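Local coordinates for protein cytosolic IMP-GMP specific 5'-nucleotidase (Legionella pneumophila subsp. pneumophila, PDB 4OHF) that probably removes the 5'-phosphate from nucleoside monophosphates such as IMP and GMP by hydrolysis, as a magnesium-binding cytosolic nucleotidase of the HAD clan, at residues E325-G328 and E329-S333. Numbering follows the deposited sequence.
Sequences EELG and EEIAS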
# COMPACT_ATOMS: atom_id res chain seq x y z
N GLU B 325 -2.18 -2.43 -33.96
CA GLU B 325 -1.83 -3.17 -35.17
C GLU B 325 -2.68 -4.41 -35.41
O GLU B 325 -3.09 -4.67 -36.53
CB GLU B 325 -0.34 -3.55 -35.13
CG GLU B 325 0.11 -4.50 -36.23
CD GLU B 325 0.68 -3.79 -37.45
OE1 GLU B 325 1.93 -3.72 -37.55
OE2 GLU B 325 -0.11 -3.30 -38.30
N GLU B 326 -2.95 -5.18 -34.35
CA GLU B 326 -3.72 -6.42 -34.49
C GLU B 326 -5.17 -6.27 -34.96
O GLU B 326 -5.79 -7.25 -35.35
CB GLU B 326 -3.70 -7.21 -33.19
CG GLU B 326 -2.32 -7.69 -32.78
CD GLU B 326 -1.50 -6.64 -32.06
OE1 GLU B 326 -1.91 -5.46 -32.05
OE2 GLU B 326 -0.43 -7.00 -31.50
N LEU B 327 -5.72 -5.06 -34.91
CA LEU B 327 -7.08 -4.86 -35.38
C LEU B 327 -7.19 -5.36 -36.81
O LEU B 327 -8.25 -5.79 -37.24
CB LEU B 327 -7.44 -3.38 -35.39
CG LEU B 327 -8.20 -2.79 -34.21
CD1 LEU B 327 -8.44 -1.32 -34.51
CD2 LEU B 327 -9.51 -3.53 -33.99
N GLY B 328 -6.08 -5.28 -37.54
CA GLY B 328 -6.07 -5.73 -38.92
C GLY B 328 -6.71 -7.11 -39.04
O GLY B 328 -7.81 -7.27 -39.60
N GLU B 329 -6.04 -8.11 -38.48
CA GLU B 329 -6.58 -9.46 -38.55
C GLU B 329 -7.89 -9.69 -37.80
O GLU B 329 -8.72 -10.46 -38.28
CB GLU B 329 -5.51 -10.47 -38.13
CG GLU B 329 -4.83 -11.08 -39.35
CD GLU B 329 -5.86 -11.49 -40.44
OE1 GLU B 329 -6.78 -12.30 -40.14
OE2 GLU B 329 -5.75 -11.02 -41.60
N GLU B 330 -8.12 -9.03 -36.67
CA GLU B 330 -9.38 -9.21 -35.94
C GLU B 330 -10.56 -8.84 -36.83
O GLU B 330 -11.51 -9.60 -36.97
CB GLU B 330 -9.42 -8.34 -34.70
CG GLU B 330 -8.62 -8.86 -33.53
CD GLU B 330 -9.47 -9.64 -32.54
OE1 GLU B 330 -10.48 -9.09 -32.05
OE2 GLU B 330 -9.11 -10.79 -32.25
N ILE B 331 -10.51 -7.65 -37.42
CA ILE B 331 -11.58 -7.20 -38.30
C ILE B 331 -11.73 -8.18 -39.46
O ILE B 331 -12.82 -8.66 -39.75
CB ILE B 331 -11.29 -5.80 -38.91
CG1 ILE B 331 -10.87 -4.81 -37.82
CG2 ILE B 331 -12.53 -5.28 -39.65
CD1 ILE B 331 -11.97 -4.36 -36.93
N ALA B 332 -10.61 -8.48 -40.11
CA ALA B 332 -10.61 -9.40 -41.25
C ALA B 332 -11.29 -10.70 -40.86
O ALA B 332 -12.04 -11.28 -41.65
CB ALA B 332 -9.19 -9.66 -41.73
N SER B 333 -11.03 -11.16 -39.64
CA SER B 333 -11.63 -12.39 -39.17
C SER B 333 -13.12 -12.27 -38.80
O SER B 333 -13.89 -13.20 -39.00
CB SER B 333 -10.85 -12.93 -37.97
OG SER B 333 -9.61 -13.46 -38.40
O HOH W 1 -3.02 -7.24 -38.08
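Three backbone hydrogen bonds join Glu326, Leu327 and Gly328 to the residues four places later. Glu330 N donates to Glu326 O at 3.2 Å, and Ala332 N to Gly328 O at 3.1 Å. Between them Ile331 N donates to Leu327 O, although the position of this oxygen is less sure. This is the i to i+4 bonding pattern of an alpha-helix, in its first turns.

A water continues the polar pattern at the start. It donates to Glu325 O at 3.0 Å and accepts from Glu329 N at 3.2 Å. It thus bridges a carbonyl and an amide four residues apart.

Helix 327-336 follows strand 319-323 of the central mixed sheet in the HAD-like domain. That strand is parallel to its neighbour 298-302, which leads towards the magnesium ligand Asp303. The side chain of Glu326 is about 8 Å from that of Asp303, and its OE1 forms a salt bridge with Arg70.

Between residues 325-328 and 329-333, one pair of side chains makes apolar contact. Leu327 CD2 meets Ile331 CD1 at 3.9 Å, one turn apart, and the two side chains cross at a slant. Phe410 also packs on Leu327.

Glu330 turns its acid group away from residues 325-328. Its CG is anti to the carbonyl carbon (chi1 -78°) and passes 3.7 Å from Glu326 O. The chain then bends at chi2, and OE2 accepts a hydrogen bond from Val409 N.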